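Local coordinates for protein lovastatin nonaketide synthase, polyketide synthase component (Aspergillus terreus, PDB 7CPX) that builds the dihydromonacolin L precursor of lovastatin from malonyl-CoA and S-adenosylmethionine, with NADPH as reductant, working as a homodimeric iterative polyketide synthase together with LovC, at residues A[1817-1822]-A[2145-2150]; A[1838-1843]-A[1910-1915]; A[1848-1853]-A[2141-2146]; A[2109-2114]-A[2130-2135]. The protein carries 2 engineered substitutions. One frame throughout, in Å; residues are numbered along the deposited sequence.

The four contacts join parts of the chain between helix 1814-1822 and the first residues of the ketoreductase domain, contacts 1 and 3 reaching into that domain. Contacts 1 and 3 share Arg2145 and Ser2146, with centres about 11 Å apart. Contact 3 lies about 9 Å, centre to centre, from contact 2, because strands 1838-1842 and 1849-1853 pair in one antiparallel hairpin. Contact 4 sits beyond contact 2, their centres about 12 Å apart, and Trp2131 packs against Val1838, Ser1914 and Leu1851. Contacts 1 and 4 do not touch, their centres lying about 23 Å apart. Glu2150 of contact 1 pairs with Arg1911 of contact 2. All four lie away from the catalytic residues and the NADP pocket.

Contact 1: residues A[1817-1822]-A[2145-2150]; sequences NNRMNS and RSIDAE
The carbonyl O of Arg1819 faces CA of Ser2146 where helix 1814-1822 lies beside a type I beta turn from Ser2146 to Ala2149, early in the ketoreductase domain. The backbone part is a CA-H...O contact, Ser2146 CA to Arg1819 O at 3.3 Å with 160° at the hydrogen. The same carbonyl oxygen accepts the hydroxyl of Ser1822, OG to O 2.5 Å. The chi1 of Ser1822, 60°, sets OG between its backbone N and carbonyl carbon. Ser1822 OG is also 3.2 Å from Ser2146 N, but the angle is poor for a hydrogen bond.

Van der Waals contacts carry the rest. Arg1819 CG lies 3.5 Å from Arg2145 O, and the side chain crosses Ile2147 obliquely, its NE 3.8 Å from Ile2147 CD1. Ile2147 also packs on helix 2363-2385, where Glu2372 forms a salt bridge with the Arg1819 guanidinium, so one helix receives both side chains.

The charged pairs lie on the loop side. Arg2145 NH1 is 3.2 Å from Glu2150 OE1, which lies well out of the guanidinium plane, so charge alone links them, while NH2 pairs with Glu1852. Within the turn, Ala2149 N bonds to Ser2146 O, and Ser2146 OG donates to Asp2148 OD1 at 2.6 Å, meeting it nearly in line with its C-O bond.

Contact 2: residues A[1838-1843]-A[1910-1915]; sequences VALQTA and ERNASI
Val1838 and Leu1840 hold the backbone of Asn1912 to Ser1914 on both sides of a single beta bridge between Ala1839 and Ala1913. Ser1914 N donates to Val1838 O at 2.7 Å, and Leu1840 N donates to Asn1912 O at 2.9 Å, nearly in line with that carbonyl. Between the two bonds the methyls touch, Ala1839 CB to Ala1913 CB 4.0 Å. A third bond uses a side chain: Val1838 N donates to Ser1914 OG at 3.2 Å. Ser1914 OG, placed between its own backbone N and carbonyl carbon (chi1 63°), is also bonded to Ser1833 O. On the other flank Asn1912 ND2 lies 3.7 Å from Leu1840 CB, while OD1 is hydrogen-bonded to Ser1876 OG, which helps orient the amide.

Leu1840 is the centre of an inverse gamma turn, closed by a weak bond from Gln1841 N to Ala1839 O, so the strand kinks just past the bridge. Arg1911 reaches Glu2150 by a salt bridge, and its NH1 is bonded to Ser2070 O. The bridge thus ties hairpin strands 1838-1842 and 1849-1853 to the loop between strands 1901-1909 and 1915-1918, with Leu1840 also packing against helix 2111-2117.

Contact 3: residues A[1848-1853]-A[2141-2146]; sequences SYFLES and PTRVRS
Arg2143 lies over one face of the Phe1850 ring, the ring and guanidinium planes 32° apart. Its chain is extended from CG to NE, which brings CD over the ring centre, 3.8 Å from the Phe1850 centroid as a CH-pi contact. Further along, Arg2143 CZ stands 4.2 Å from that centroid in a cation-pi contact. NH1 is nearest the CE2 and CD2 side of the ring.

Glu1852 and Arg2145 meet differently: the carboxylate and guanidinium planes are perpendicular. Arg2145 NH2 donates to Glu1852 OE2 at 2.9 Å in a nearly straight salt-bridge bond of 167°. The oxygen sits at the guanidinium edge, whereas the nitrogen comes from above the carboxylate plane. Gln1841 NE2 gives OE2 a second partner.

These pairs sit where strand 1849-1853 crosses the end of strand 2139-2143 at nearly a right angle (87°). A single beta bridge joins Glu1852 and Arg2143: Arg2143 N donates to Leu1851 O, and Ser1853 N to Arg2143 O at 3.2 Å. One bridge links the hairpin of strands 1838-1842 and 1849-1853 to the two-stranded sheet of 1828-1832 and 2139-2143. Ser1853 O lies over a face of the Arg2145 guanidinium, 3.0 Å from NE without being hydrogen-bonded to it.

Contact 4: residues A[2109-2114]-A[2130-2135]; sequences MPCTQF and SWPRES
Cys2111 sets its CB over one face of the Trp2131 indole, offset toward the rim and 4.0 Å from the centroid of the six-membered ring. This is a CH-pi contact. With chi1 at 64°, SG falls between the backbone N and carbonyl carbon of Cys2111 and points past the ring face, lying obliquely to it at 4.5 Å from the same centroid. There SG also meets Pro2132 CD at 3.5 Å, so the sulfur touches both the indole and the pyrrolidine.

Trp2131 starts away from the other segment, its CG anti to its own carbonyl carbon (chi1 -74°), and the indole then brings CE3 and CZ3 to the cysteine. NE1 is hydrogen-bonded to Ser1876 OG, which helps set the ring's rotation, and Leu1851 packs on it as well.

The backbones make a short beta-alpha-beta crossover: strand 2108-2110 enters helix 2111-2117 at the N-cap Pro2110, and the chain returns as strand 2128-2130, parallel to it. Ser2130 N donates to Met2109 O at 2.9 Å, and Cys2111 N makes a weak bond to Ser2130 O. Within 2109-2114, Met2109 SD of the strand lies in plane at the edge of the Phe2114 ring of the helix, and that ring meets Tyr1849 of strand 1849-1853.

Contact 1: residues A[1817-1822]-A[2145-2150]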
loop_
_atom_site.group_PDB
_atom_site.type_symbol
_atom_site.label_atom_id
_atom_site.label_comp_id
_atom_site.label_asym_id
_atom_site.label_seq_id
_atom_site.Cartn_x
_atom_site.Cartn_y
_atom_site.Cartn_z
ATOM N N ASN A 1817 5.375 -16.977 -48.858
ATOM C CA ASN A 1817 5.333 -17.436 -47.473
ATOM C C ASN A 1817 5.744 -16.319 -46.527
ATOM O O ASN A 1817 5.097 -16.093 -45.496
ATOM C CB ASN A 1817 6.245 -18.648 -47.286
ATOM C CG ASN A 1817 5.691 -19.901 -47.922
ATOM O OD1 ASN A 1817 6.000 -20.218 -49.070
ATOM N ND2 ASN A 1817 4.860 -20.622 -47.179
ATOM N N ASN A 1818 6.818 -15.605 -46.867
ATOM C CA ASN A 1818 7.246 -14.468 -46.067
ATOM C C ASN A 1818 6.192 -13.372 -46.072
ATOM O O ASN A 1818 5.950 -12.731 -45.046
ATOM C CB ASN A 1818 8.576 -13.935 -46.594
ATOM C CG ASN A 1818 9.746 -14.823 -46.225
ATOM O OD1 ASN A 1818 9.705 -15.542 -45.228
ATOM N ND2 ASN A 1818 10.800 -14.777 -47.031
ATOM N N ARG A 1819 5.558 -13.137 -47.220
ATOM C CA ARG A 1819 4.505 -12.129 -47.273
ATOM C C ARG A 1819 3.367 -12.483 -46.326
ATOM O O ARG A 1819 2.882 -11.634 -45.570
ATOM C CB ARG A 1819 3.991 -11.974 -48.704
ATOM C CG ARG A 1819 4.893 -11.130 -49.587
ATOM C CD ARG A 1819 4.205 -10.718 -50.878
ATOM N NE ARG A 1819 4.315 -11.734 -51.917
ATOM C CZ ARG A 1819 5.364 -11.876 -52.715
ATOM N NH1 ARG A 1819 6.431 -11.104 -52.600
ATOM N NH2 ARG A 1819 5.342 -12.819 -53.652
ATOM N N MET A 1820 2.936 -13.744 -46.343
ATOM C CA MET A 1820 1.846 -14.164 -45.469
ATOM C C MET A 1820 2.247 -14.069 -44.002
ATOM O O MET A 1820 1.468 -13.600 -43.165
ATOM C CB MET A 1820 1.418 -15.590 -45.814
ATOM C CG MET A 1820 0.331 -16.151 -44.909
ATOM S SD MET A 1820 -0.124 -17.844 -45.324
ATOM C CE MET A 1820 1.439 -18.685 -45.087
ATOM N N ASN A 1821 3.459 -14.516 -43.671
ATOM C CA ASN A 1821 3.882 -14.560 -42.277
ATOM C C ASN A 1821 4.275 -13.194 -41.733
ATOM O O ASN A 1821 4.315 -13.019 -40.512
ATOM C CB ASN A 1821 5.045 -15.538 -42.122
ATOM C CG ASN A 1821 4.646 -16.964 -42.431
ATOM O OD1 ASN A 1821 3.575 -17.420 -42.032
ATOM N ND2 ASN A 1821 5.499 -17.674 -43.157
ATOM N N SER A 1822 4.565 -12.225 -42.604
ATOM C CA SER A 1822 4.839 -10.874 -42.139
ATOM C C SER A 1822 3.632 -10.273 -41.444
ATOM O O SER A 1822 3.789 -9.407 -40.577
ATOM C CB SER A 1822 5.259 -9.990 -43.310
ATOM O OG SER A 1822 4.231 -9.918 -44.283
ATOM N N ARG A 2145 5.794 -7.044 -46.298
ATOM C CA ARG A 2145 4.415 -6.624 -46.120
ATOM C C ARG A 2145 3.479 -7.731 -46.587
ATOM O O ARG A 2145 3.777 -8.460 -47.537
ATOM C CB ARG A 2145 4.126 -5.334 -46.895
ATOM C CG ARG A 2145 2.655 -4.937 -46.928
ATOM C CD ARG A 2145 2.416 -3.703 -47.782
ATOM N NE ARG A 2145 2.660 -2.466 -47.052
ATOM C CZ ARG A 2145 2.325 -1.260 -47.493
ATOM N NH1 ARG A 2145 1.728 -1.091 -48.662
ATOM N NH2 ARG A 2145 2.589 -0.197 -46.738
ATOM N N SER A 2146 2.343 -7.849 -45.906
ATOM C CA SER A 2146 1.352 -8.841 -46.289
ATOM C C SER A 2146 0.817 -8.544 -47.684
ATOM O O SER A 2146 0.684 -7.387 -48.093
ATOM C CB SER A 2146 0.204 -8.867 -45.281
ATOM O OG SER A 2146 -0.738 -9.871 -45.612
ATOM N N ILE A 2147 0.503 -9.612 -48.419
ATOM C CA ILE A 2147 0.012 -9.456 -49.782
ATOM C C ILE A 2147 -1.265 -8.629 -49.799
ATOM O O ILE A 2147 -1.483 -7.825 -50.714
ATOM C CB ILE A 2147 -0.203 -10.839 -50.425
ATOM C CG1 ILE A 2147 -0.413 -10.707 -51.933
ATOM C CG2 ILE A 2147 -1.393 -11.529 -49.797
ATOM C CD1 ILE A 2147 0.838 -10.334 -52.686
ATOM N N ASP A 2148 -2.126 -8.810 -48.798
ATOM C CA ASP A 2148 -3.396 -8.105 -48.708
ATOM C C ASP A 2148 -3.347 -6.946 -47.719
ATOM O O ASP A 2148 -4.394 -6.524 -47.217
ATOM C CB ASP A 2148 -4.512 -9.077 -48.324
ATOM C CG ASP A 2148 -4.261 -9.760 -46.996
ATOM O OD1 ASP A 2148 -3.196 -9.517 -46.389
ATOM O OD2 ASP A 2148 -5.131 -10.541 -46.555
ATOM N N ALA A 2149 -2.153 -6.436 -47.413
ATOM C CA ALA A 2149 -2.060 -5.267 -46.547
ATOM C C ALA A 2149 -2.627 -4.028 -47.223
ATOM O O ALA A 2149 -3.163 -3.141 -46.549
ATOM C CB ALA A 2149 -0.606 -5.028 -46.142
ATOM N N GLU A 2150 -2.523 -3.951 -48.545
ATOM C CA GLU A 2150 -2.968 -2.802 -49.318
ATOM C C GLU A 2150 -4.157 -3.189 -50.187
ATOM O O GLU A 2150 -4.475 -4.368 -50.364
ATOM C CB GLU A 2150 -1.825 -2.266 -50.188
ATOM C CG GLU A 2150 -1.883 -0.772 -50.456
ATOM C CD GLU A 2150 -1.615 0.052 -49.213
ATOM O OE1 GLU A 2150 -1.359 -0.544 -48.146
ATOM O OE2 GLU A 2150 -1.659 1.296 -49.305
#

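Contact 2: residues A[1838-1843]-A[1910-1915]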
loop_
_atom_site.group_PDB
_atom_site.type_symbol
_atom_site.label_atom_id
_atom_site.label_comp_id
_atom_site.label_asym_id
_atom_site.label_seq_id
_atom_site.Cartn_x
_atom_site.Cartn_y
_atom_site.Cartn_z
ATOM N N VAL A 1838 9.614 0.809 -51.223
ATOM C CA VAL A 1838 9.877 0.507 -49.822
ATOM C C VAL A 1838 9.449 1.711 -48.999
ATOM O O VAL A 1838 9.978 2.813 -49.185
ATOM C CB VAL A 1838 11.355 0.177 -49.571
ATOM C CG1 VAL A 1838 11.627 0.081 -48.084
ATOM C CG2 VAL A 1838 11.724 -1.119 -50.263
ATOM N N ALA A 1839 8.512 1.497 -48.083
ATOM C CA ALA A 1839 7.967 2.561 -47.255
ATOM C C ALA A 1839 8.590 2.530 -45.867
ATOM O O ALA A 1839 8.727 1.469 -45.253
ATOM C CB ALA A 1839 6.450 2.432 -47.144
ATOM N N LEU A 1840 8.966 3.707 -45.378
ATOM C CA LEU A 1840 9.477 3.859 -44.019
ATOM C C LEU A 1840 8.271 3.956 -43.097
ATOM O O LEU A 1840 7.866 5.037 -42.667
ATOM C CB LEU A 1840 10.381 5.081 -43.920
ATOM C CG LEU A 1840 11.093 5.346 -42.594
ATOM C CD1 LEU A 1840 11.440 4.061 -41.868
ATOM C CD2 LEU A 1840 12.351 6.147 -42.862
ATOM N N GLN A 1841 7.691 2.800 -42.794
ATOM C CA GLN A 1841 6.412 2.722 -42.111
ATOM C C GLN A 1841 6.597 2.766 -40.601
ATOM O O GLN A 1841 7.531 2.173 -40.055
ATOM C CB GLN A 1841 5.685 1.435 -42.503
ATOM C CG GLN A 1841 4.284 1.302 -41.937
ATOM C CD GLN A 1841 3.308 2.278 -42.558
ATOM O OE1 GLN A 1841 3.099 3.378 -42.047
ATOM N NE2 GLN A 1841 2.704 1.879 -43.671
ATOM N N THR A 1842 5.695 3.478 -39.934
ATOM C CA THR A 1842 5.661 3.482 -38.481
ATOM C C THR A 1842 5.067 2.178 -37.962
ATOM O O THR A 1842 4.221 1.554 -38.606
ATOM C CB THR A 1842 4.835 4.662 -37.969
ATOM O OG1 THR A 1842 4.907 4.715 -36.538
ATOM C CG2 THR A 1842 3.377 4.518 -38.395
ATOM N N ALA A 1843 5.516 1.771 -36.778
ATOM C CA ALA A 1843 4.975 0.574 -36.159
ATOM C C ALA A 1843 3.494 0.766 -35.850
ATOM O O ALA A 1843 2.995 1.888 -35.726
ATOM C CB ALA A 1843 5.741 0.238 -34.880
ATOM N N GLU A 1910 1.771 9.695 -50.282
ATOM C CA GLU A 1910 0.883 9.151 -49.267
ATOM C C GLU A 1910 1.433 7.903 -48.592
ATOM O O GLU A 1910 0.706 7.271 -47.819
ATOM C CB GLU A 1910 -0.487 8.825 -49.880
ATOM C CG GLU A 1910 -1.197 10.025 -50.479
ATOM C CD GLU A 1910 -2.491 9.649 -51.174
ATOM O OE1 GLU A 1910 -2.781 8.439 -51.278
ATOM O OE2 GLU A 1910 -3.219 10.563 -51.615
ATOM N N ARG A 1911 2.686 7.527 -48.858
ATOM C CA ARG A 1911 3.256 6.304 -48.310
ATOM C C ARG A 1911 4.657 6.465 -47.739
ATOM O O ARG A 1911 5.107 5.568 -47.017
ATOM C CB ARG A 1911 3.289 5.205 -49.384
ATOM C CG ARG A 1911 1.921 4.665 -49.764
ATOM C CD ARG A 1911 1.371 3.738 -48.691
ATOM N NE ARG A 1911 -0.010 3.349 -48.954
ATOM C CZ ARG A 1911 -1.076 4.016 -48.530
ATOM N NH1 ARG A 1911 -0.962 5.124 -47.814
ATOM N NH2 ARG A 1911 -2.288 3.559 -48.829
ATOM N N ASN A 1912 5.356 7.559 -48.027
ATOM C CA ASN A 1912 6.711 7.776 -47.529
ATOM C C ASN A 1912 7.625 6.625 -47.940
ATOM O O ASN A 1912 8.243 5.953 -47.112
ATOM C CB ASN A 1912 6.714 7.944 -46.010
ATOM C CG ASN A 1912 8.060 8.384 -45.476
ATOM O OD1 ASN A 1912 8.868 8.966 -46.199
ATOM N ND2 ASN A 1912 8.312 8.104 -44.203
ATOM N N ALA A 1913 7.701 6.404 -49.247
ATOM C CA ALA A 1913 8.409 5.261 -49.797
ATOM C C ALA A 1913 9.481 5.707 -50.778
ATOM O O ALA A 1913 9.400 6.787 -51.372
ATOM C CB ALA A 1913 7.443 4.301 -50.497
ATOM N N SER A 1914 10.495 4.853 -50.939
ATOM C CA SER A 1914 11.531 5.108 -51.932
ATOM C C SER A 1914 10.918 5.330 -53.305
ATOM O O SER A 1914 11.422 6.130 -54.100
ATOM C CB SER A 1914 12.516 3.939 -51.970
ATOM O OG SER A 1914 11.866 2.748 -52.376
ATOM N N ILE A 1915 9.831 4.623 -53.602
ATOM C CA ILE A 1915 9.086 4.793 -54.841
ATOM C C ILE A 1915 7.629 5.042 -54.483
ATOM O O ILE A 1915 7.034 4.281 -53.714
ATOM C CB ILE A 1915 9.224 3.570 -55.766
ATOM C CG1 ILE A 1915 10.704 3.303 -56.048
ATOM C CG2 ILE A 1915 8.465 3.800 -57.065
ATOM C CD1 ILE A 1915 10.965 2.107 -56.934
#

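Contact 3: residues A[1848-1853]-A[2141-2146]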
loop_
_atom_site.group_PDB
_atom_site.type_symbol
_atom_site.label_atom_id
_atom_site.label_comp_id
_atom_site.label_asym_id
_atom_site.label_seq_id
_atom_site.Cartn_x
_atom_site.Cartn_y
_atom_site.Cartn_z
ATOM N N SER A 1848 8.251 2.662 -33.186
ATOM C CA SER A 1848 9.384 3.171 -33.950
ATOM C C SER A 1848 9.045 3.070 -35.433
ATOM O O SER A 1848 7.899 2.800 -35.809
ATOM C CB SER A 1848 10.663 2.404 -33.601
ATOM O OG SER A 1848 11.769 2.902 -34.331
ATOM N N TYR A 1849 10.049 3.289 -36.277
ATOM C CA TYR A 1849 9.906 3.219 -37.722
ATOM C C TYR A 1849 10.748 2.074 -38.272
ATOM O O TYR A 1849 11.803 1.740 -37.726
ATOM C CB TYR A 1849 10.334 4.530 -38.386
ATOM C CG TYR A 1849 9.465 5.714 -38.033
ATOM C CD1 TYR A 1849 8.336 6.014 -38.779
ATOM C CD2 TYR A 1849 9.776 6.532 -36.958
ATOM C CE1 TYR A 1849 7.540 7.095 -38.465
ATOM C CE2 TYR A 1849 8.985 7.616 -36.635
ATOM C CZ TYR A 1849 7.868 7.893 -37.391
ATOM O OH TYR A 1849 7.075 8.971 -37.073
ATOM N N PHE A 1850 10.272 1.478 -39.362
ATOM C CA PHE A 1850 10.986 0.389 -40.009
ATOM C C PHE A 1850 10.700 0.420 -41.501
ATOM O O PHE A 1850 9.633 0.860 -41.934
ATOM C CB PHE A 1850 10.587 -0.973 -39.429
ATOM C CG PHE A 1850 9.102 -1.206 -39.397
ATOM C CD1 PHE A 1850 8.396 -1.436 -40.564
ATOM C CD2 PHE A 1850 8.416 -1.203 -38.198
ATOM C CE1 PHE A 1850 7.035 -1.650 -40.538
ATOM C CE2 PHE A 1850 7.055 -1.419 -38.163
ATOM C CZ PHE A 1850 6.362 -1.643 -39.336
ATOM N N LEU A 1851 11.657 -0.068 -42.280
ATOM C CA LEU A 1851 11.461 -0.215 -43.714
ATOM C C LEU A 1851 10.589 -1.433 -43.982
ATOM O O LEU A 1851 10.829 -2.510 -43.426
ATOM C CB LEU A 1851 12.805 -0.357 -44.424
ATOM C CG LEU A 1851 13.771 0.816 -44.264
ATOM C CD1 LEU A 1851 15.133 0.479 -44.850
ATOM C CD2 LEU A 1851 13.203 2.061 -44.918
ATOM N N GLU A 1852 9.580 -1.267 -44.833
ATOM C CA GLU A 1852 8.707 -2.368 -45.202
ATOM C C GLU A 1852 8.424 -2.304 -46.694
ATOM O O GLU A 1852 8.586 -1.264 -47.334
ATOM C CB GLU A 1852 7.390 -2.344 -44.414
ATOM C CG GLU A 1852 6.483 -1.167 -44.737
ATOM C CD GLU A 1852 5.129 -1.282 -44.066
ATOM O OE1 GLU A 1852 4.957 -2.189 -43.225
ATOM O OE2 GLU A 1852 4.234 -0.469 -44.383
ATOM N N SER A 1853 8.013 -3.438 -47.250
ATOM C CA SER A 1853 7.692 -3.490 -48.669
ATOM C C SER A 1853 6.410 -2.714 -48.939
ATOM O O SER A 1853 5.374 -2.966 -48.317
ATOM C CB SER A 1853 7.545 -4.937 -49.128
ATOM O OG SER A 1853 7.242 -4.999 -50.511
ATOM N N PRO A 2141 17.631 -5.073 -45.752
ATOM C CA PRO A 2141 16.613 -5.939 -45.146
ATOM C C PRO A 2141 15.345 -5.164 -44.832
ATOM O O PRO A 2141 15.295 -4.393 -43.869
ATOM C CB PRO A 2141 17.298 -6.448 -43.874
ATOM C CG PRO A 2141 18.259 -5.369 -43.520
ATOM C CD PRO A 2141 18.745 -4.805 -44.828
ATOM N N THR A 2142 14.315 -5.368 -45.645
ATOM C CA THR A 2142 13.056 -4.654 -45.539
ATOM C C THR A 2142 12.006 -5.561 -44.914
ATOM O O THR A 2142 11.917 -6.747 -45.250
ATOM C CB THR A 2142 12.595 -4.184 -46.921
ATOM O OG1 THR A 2142 13.595 -3.332 -47.494
ATOM C CG2 THR A 2142 11.289 -3.432 -46.826
ATOM N N ARG A 2143 11.222 -5.000 -43.998
ATOM C CA ARG A 2143 10.197 -5.761 -43.294
ATOM C C ARG A 2143 9.066 -6.089 -44.258
ATOM O O ARG A 2143 8.287 -5.211 -44.639
ATOM C CB ARG A 2143 9.690 -4.968 -42.095
ATOM C CG ARG A 2143 8.680 -5.705 -41.234
ATOM C CD ARG A 2143 8.555 -5.052 -39.870
ATOM N NE ARG A 2143 7.475 -5.623 -39.074
ATOM C CZ ARG A 2143 7.225 -5.297 -37.814
ATOM N NH1 ARG A 2143 7.971 -4.417 -37.166
ATOM N NH2 ARG A 2143 6.203 -5.871 -37.186
ATOM N N VAL A 2144 8.966 -7.357 -44.644
ATOM C CA VAL A 2144 8.012 -7.787 -45.659
ATOM C C VAL A 2144 6.613 -7.319 -45.287
ATOM O O VAL A 2144 6.277 -7.199 -44.104
ATOM C CB VAL A 2144 8.050 -9.314 -45.841
ATOM C CG1 VAL A 2144 7.058 -9.737 -46.898
ATOM C CG2 VAL A 2144 9.448 -9.770 -46.219
ATOM N N ARG A 2145 5.794 -7.044 -46.298
ATOM C CA ARG A 2145 4.415 -6.624 -46.120
ATOM C C ARG A 2145 3.479 -7.731 -46.587
ATOM O O ARG A 2145 3.777 -8.460 -47.537
ATOM C CB ARG A 2145 4.126 -5.334 -46.895
ATOM C CG ARG A 2145 2.655 -4.937 -46.928
ATOM C CD ARG A 2145 2.416 -3.703 -47.782
ATOM N NE ARG A 2145 2.660 -2.466 -47.052
ATOM C CZ ARG A 2145 2.325 -1.260 -47.493
ATOM N NH1 ARG A 2145 1.728 -1.091 -48.662
ATOM N NH2 ARG A 2145 2.589 -0.197 -46.738
ATOM N N SER A 2146 2.343 -7.849 -45.906
ATOM C CA SER A 2146 1.352 -8.841 -46.289
ATOM C C SER A 2146 0.817 -8.544 -47.684
ATOM O O SER A 2146 0.684 -7.387 -48.093
ATOM C CB SER A 2146 0.204 -8.867 -45.281
ATOM O OG SER A 2146 -0.738 -9.871 -45.612
#

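Contact 4: residues A[2109-2114]-A[2130-2135]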
loop_
_atom_site.group_PDB
_atom_site.type_symbol
_atom_site.label_atom_id
_atom_site.label_comp_id
_atom_site.label_asym_id
_atom_site.label_seq_id
_atom_site.Cartn_x
_atom_site.Cartn_y
_atom_site.Cartn_z
ATOM N N MET A 2109 19.450 12.343 -43.041
ATOM C CA MET A 2109 19.916 11.069 -42.510
ATOM C C MET A 2109 19.383 9.946 -43.387
ATOM O O MET A 2109 18.261 10.057 -43.896
ATOM C CB MET A 2109 19.473 10.854 -41.060
ATOM C CG MET A 2109 17.974 10.738 -40.870
ATOM S SD MET A 2109 17.504 10.818 -39.131
ATOM C CE MET A 2109 18.524 9.521 -38.434
ATOM N N PRO A 2110 20.147 8.873 -43.598
ATOM C CA PRO A 2110 19.644 7.779 -44.436
ATOM C C PRO A 2110 18.419 7.118 -43.825
ATOM O O PRO A 2110 18.228 7.114 -42.607
ATOM C CB PRO A 2110 20.827 6.807 -44.505
ATOM C CG PRO A 2110 22.018 7.633 -44.201
ATOM C CD PRO A 2110 21.554 8.663 -43.220
ATOM N N CYS A 2111 17.580 6.555 -44.698
ATOM C CA CYS A 2111 16.377 5.874 -44.234
ATOM C C CYS A 2111 16.715 4.783 -43.230
ATOM O O CYS A 2111 15.997 4.590 -42.243
ATOM C CB CYS A 2111 15.620 5.285 -45.425
ATOM S SG CYS A 2111 16.525 3.996 -46.312
ATOM N N THR A 2112 17.808 4.054 -43.466
ATOM C CA THR A 2112 18.211 3.009 -42.532
ATOM C C THR A 2112 18.521 3.597 -41.161
ATOM O O THR A 2112 18.078 3.072 -40.132
ATOM C CB THR A 2112 19.426 2.260 -43.079
ATOM O OG1 THR A 2112 20.505 3.179 -43.292
ATOM C CG2 THR A 2112 19.082 1.573 -44.389
ATOM N N GLN A 2113 19.274 4.697 -41.128
ATOM C CA GLN A 2113 19.616 5.315 -39.851
ATOM C C GLN A 2113 18.369 5.816 -39.135
ATOM O O GLN A 2113 18.236 5.650 -37.917
ATOM C CB GLN A 2113 20.606 6.460 -40.068
ATOM C CG GLN A 2113 21.177 7.026 -38.776
ATOM C CD GLN A 2113 22.194 8.125 -39.012
ATOM O OE1 GLN A 2113 22.384 8.580 -40.138
ATOM N NE2 GLN A 2113 22.858 8.554 -37.946
ATOM N N PHE A 2114 17.447 6.436 -39.873
ATOM C CA PHE A 2114 16.212 6.912 -39.260
ATOM C C PHE A 2114 15.421 5.752 -38.670
ATOM O O PHE A 2114 14.997 5.798 -37.511
ATOM C CB PHE A 2114 15.372 7.666 -40.292
ATOM C CG PHE A 2114 14.150 8.327 -39.718
ATOM C CD1 PHE A 2114 12.954 7.638 -39.619
ATOM C CD2 PHE A 2114 14.198 9.637 -39.279
ATOM C CE1 PHE A 2114 11.830 8.244 -39.094
ATOM C CE2 PHE A 2114 13.078 10.249 -38.752
ATOM C CZ PHE A 2114 11.892 9.551 -38.657
ATOM N N SER A 2130 17.169 10.430 -46.509
ATOM C CA SER A 2130 17.880 10.322 -47.780
ATOM C C SER A 2130 17.746 8.884 -48.260
ATOM O O SER A 2130 18.424 7.983 -47.761
ATOM C CB SER A 2130 19.343 10.722 -47.617
ATOM O OG SER A 2130 20.085 10.421 -48.786
ATOM N N TRP A 2131 16.866 8.670 -49.228
ATOM C CA TRP A 2131 16.614 7.330 -49.733
ATOM C C TRP A 2131 17.761 6.881 -50.629
ATOM O O TRP A 2131 18.093 7.588 -51.588
ATOM C CB TRP A 2131 15.305 7.294 -50.503
ATOM C CG TRP A 2131 14.103 7.360 -49.627
ATOM C CD1 TRP A 2131 13.352 8.460 -49.352
ATOM C CD2 TRP A 2131 13.513 6.278 -48.901
ATOM N NE1 TRP A 2131 12.326 8.132 -48.502
ATOM C CE2 TRP A 2131 12.402 6.796 -48.210
ATOM C CE3 TRP A 2131 13.815 4.920 -48.769
ATOM C CZ2 TRP A 2131 11.593 6.006 -47.400
ATOM C CZ3 TRP A 2131 13.011 4.138 -47.966
ATOM C CH2 TRP A 2131 11.913 4.683 -47.291
ATOM N N PRO A 2132 18.386 5.734 -50.367
ATOM C CA PRO A 2132 19.447 5.262 -51.263
ATOM C C PRO A 2132 18.910 5.025 -52.665
ATOM O O PRO A 2132 17.768 4.599 -52.850
ATOM C CB PRO A 2132 19.917 3.961 -50.605
ATOM C CG PRO A 2132 18.767 3.516 -49.778
ATOM C CD PRO A 2132 18.111 4.768 -49.290
ATOM N N ARG A 2133 19.752 5.308 -53.661
ATOM C CA ARG A 2133 19.356 5.205 -55.058
ATOM C C ARG A 2133 20.065 4.099 -55.820
ATOM O O ARG A 2133 19.541 3.647 -56.842
ATOM C CB ARG A 2133 19.609 6.538 -55.776
ATOM C CG ARG A 2133 18.786 7.697 -55.239
ATOM C CD ARG A 2133 17.311 7.339 -55.171
ATOM N NE ARG A 2133 16.886 6.611 -56.360
ATOM C CZ ARG A 2133 15.759 5.919 -56.454
ATOM N NH1 ARG A 2133 14.897 5.861 -55.452
ATOM N NH2 ARG A 2133 15.497 5.261 -57.579
ATOM N N GLU A 2134 21.228 3.654 -55.359
ATOM C CA GLU A 2134 21.938 2.560 -56.001
ATOM C C GLU A 2134 21.514 1.238 -55.377
ATOM O O GLU A 2134 21.302 1.150 -54.164
ATOM C CB GLU A 2134 23.450 2.745 -55.874
ATOM C CG GLU A 2134 23.957 4.063 -56.439
ATOM C CD GLU A 2134 23.670 4.213 -57.922
ATOM O OE1 GLU A 2134 23.364 3.196 -58.578
ATOM O OE2 GLU A 2134 23.749 5.351 -58.430
ATOM N N SER A 2135 21.385 0.210 -56.219
ATOM C CA SER A 2135 20.935 -1.090 -55.735
ATOM C C SER A 2135 21.780 -1.561 -54.560
ATOM O O SER A 2135 21.250 -2.078 -53.570
ATOM C CB SER A 2135 20.976 -2.114 -56.869
ATOM O OG SER A 2135 22.290 -2.253 -57.381
#